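Side-chain contact in beta-N-acetylglucosaminidase-like protein Glycoside hydrolase family 20 (Flavobacterium johnsoniae, PDB 6YHH), which probably removes terminal N-acetylglucosamine units from chitin-derived oligosaccharides as a beta-N-acetylhexosaminidase: residues I597-N600 with K601-E605. Residues are numbered along the deposited sequence; the frame is centred on the assembly and turned at random.
Sequences IAVN and KGLVE
Leu603 N donates to Val599 O at 2.9 Å, one of four successive i to i+4 backbone bonds; the others pair Lys601 N with Ile597 O, Gly602 N with Ala598 O, and Val604 N with Asn600 O. That of Lys601 is the straightest at the hydrogen (169°). Together they illustrate how a regular alpha-helix satisfies its amides while side chains one turn apart meet on the outside. Leu603 also lays its own CG against the carbonyl oxygen of Val599, 3.3 Å away. Because that CG stands beside its backbone N (chi1 -67°), the leucine reaches back along the helix and runs alongside Val599 in the same direction, CD1 4.2 Å from CG1 of Val599. Two further side chains brush carbonyl oxygens of the preceding turn: Lys601 by CG, 3.4 Å from Ile597 O, and Val604 by CG2, 3.4 Å from Asn600 O. With CG trans to the main-chain nitrogen (chi1 -179°), Asn600 carries its amide toward helix 617-634, where OD1 is hydrogen-bonded with Ser620 OG. Residues 597-605 lie near the C-terminal end of helix 583-607, far from the predicted catalytic glutamate. Val599 and Leu603 pack on Phe528 of helix 523-529, Ile597 and Asn600 meet helix 617-634, and Leu603 touches both helices by reaching Ser620 as well.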
ATOM      1  N   ILE A 597       6.726  33.601  -3.049  1.00  9.90           N
ATOM      2  CA  ILE A 597       8.006  33.999  -3.652  1.00 10.20           C
ATOM      3  C   ILE A 597       9.069  32.971  -3.332  1.00  9.83           C
ATOM      4  O   ILE A 597       9.843  32.552  -4.209  1.00 10.95           O
ATOM      5  CB  ILE A 597       8.339  35.406  -3.195  1.00 11.45           C
ATOM      6  CG1 ILE A 597       7.351  36.390  -3.831  1.00 11.90           C
ATOM      7  CG2 ILE A 597       9.790  35.723  -3.539  1.00 13.08           C
ATOM      8  CD1 ILE A 597       7.365  37.776  -3.186  1.00 13.66           C
ATOM      9  N   ALA A 598       9.136  32.528  -2.076  1.00 10.11           N
ATOM     10  CA  ALA A 598      10.123  31.552  -1.703  1.00 10.14           C
ATOM     11  C   ALA A 598       9.866  30.195  -2.386  1.00  9.96           C
ATOM     12  O   ALA A 598      10.818  29.455  -2.768  1.00  9.75           O
ATOM     13  CB  ALA A 598      10.215  31.407  -0.178  1.00 11.66           C
ATOM     14  N   VAL A 599       8.602  29.799  -2.455  1.00  8.92           N
ATOM     15  CA  VAL A 599       8.258  28.544  -3.126  1.00  8.59           C
ATOM     16  C   VAL A 599       8.721  28.544  -4.589  1.00  8.71           C
ATOM     17  O   VAL A 599       9.310  27.585  -5.077  1.00 10.20           O
ATOM     18  CB  VAL A 599       6.725  28.288  -3.022  1.00  9.21           C
ATOM     19  CG1 VAL A 599       6.297  27.196  -4.005  1.00  9.36           C
ATOM     20  CG2 VAL A 599       6.314  28.006  -1.575  1.00 11.87           C
ATOM     21  N   ASN A 600       8.499  29.631  -5.272  1.00  9.48           N
ATOM     22  CA  ASN A 600       8.874  29.723  -6.671  1.00 10.16           C
ATOM     23  C   ASN A 600      10.383  29.608  -6.774  1.00  9.86           C
ATOM     24  O   ASN A 600      10.884  28.943  -7.666  1.00  9.59           O
ATOM     25  CB  ASN A 600       8.398  30.997  -7.324  1.00  9.85           C
ATOM     26  CG  ASN A 600       8.765  31.058  -8.770  1.00  9.51           C
ATOM     27  OD1 ASN A 600       8.350  30.232  -9.591  1.00 10.58           O
ATOM     28  ND2 ASN A 600       9.657  32.025  -9.104  1.00  9.40           N
ATOM     29  N   LYS A 601      11.130  30.304  -5.914  1.00  9.79           N
ATOM     30  CA  LYS A 601      12.599  30.121  -5.920  1.00  9.95           C
ATOM     31  C   LYS A 601      12.987  28.678  -5.735  1.00 10.32           C
ATOM     32  O   LYS A 601      13.816  28.169  -6.472  1.00  9.72           O
ATOM     33  CB  LYS A 601      13.341  30.936  -4.836  1.00 10.86           C
ATOM     34  CG  LYS A 601      13.178  32.460  -5.016  1.00 11.67           C
ATOM     35  CD  LYS A 601      13.592  33.281  -3.819  1.00 13.58           C
ATOM     36  CE  LYS A 601      15.064  33.353  -3.553  1.00 15.42           C
ATOM     37  NZ  LYS A 601      15.490  33.701  -2.131  1.00 14.50           N
ATOM     38  N   GLY A 602      12.332  27.981  -4.827  1.00 10.28           N
ATOM     39  CA  GLY A 602      12.643  26.602  -4.587  1.00 10.11           C
ATOM     40  C   GLY A 602      12.360  25.703  -5.754  1.00  9.67           C
ATOM     41  O   GLY A 602      13.178  24.821  -6.106  1.00 10.69           O
ATOM     42  N   LEU A 603      11.261  25.980  -6.455  1.00 10.05           N
ATOM     43  CA  LEU A 603      10.933  25.212  -7.635  1.00  9.14           C
ATOM     44  C   LEU A 603      11.945  25.435  -8.767  1.00  9.03           C
ATOM     45  O   LEU A 603      12.396  24.501  -9.476  1.00  8.35           O
ATOM     46  CB  LEU A 603       9.539  25.569  -8.100  1.00  9.24           C
ATOM     47  CG  LEU A 603       8.383  25.150  -7.177  1.00 10.06           C
ATOM     48  CD1 LEU A 603       7.064  25.659  -7.791  1.00 11.21           C
ATOM     49  CD2 LEU A 603       8.401  23.632  -7.012  1.00 11.22           C
ATOM     50  N   VAL A 604      12.336  26.698  -8.948  1.00  8.69           N
ATOM     51  CA  VAL A 604      13.370  27.009  -9.968  1.00  9.33           C
ATOM     52  C   VAL A 604      14.694  26.285  -9.647  1.00  9.51           C
ATOM     53  O   VAL A 604      15.314  25.648 -10.548  1.00 10.30           O
ATOM     54  CB  VAL A 604      13.527  28.531 -10.133  1.00 10.17           C
ATOM     55  CG1 VAL A 604      14.747  28.870 -10.964  1.00 11.06           C
ATOM     56  CG2 VAL A 604      12.261  29.122 -10.789  1.00 10.16           C
ATOM     57  N   GLU A 605      15.067  26.260  -8.399  1.00 10.30           N
ATOM     58  CA  GLU A 605      16.286  25.545  -7.948  1.00 11.24           C
ATOM     59  C   GLU A 605      16.103  24.065  -8.301  1.00 10.89           C
ATOM     60  O   GLU A 605      17.016  23.437  -8.898  1.00 10.94           O
ATOM     61  CB  GLU A 605      16.507  25.633  -6.458  1.00 14.98           C
ATOM     62  CG  GLU A 605      16.846  26.966  -5.895  1.00 19.00           C
ATOM     63  CD  GLU A 605      17.309  26.717  -4.444  1.00 24.12           C
ATOM     64  OE1 GLU A 605      18.448  26.304  -4.235  1.00 29.69           O
ATOM     65  OE2 GLU A 605      16.518  26.836  -3.525  1.00 31.08           O
TER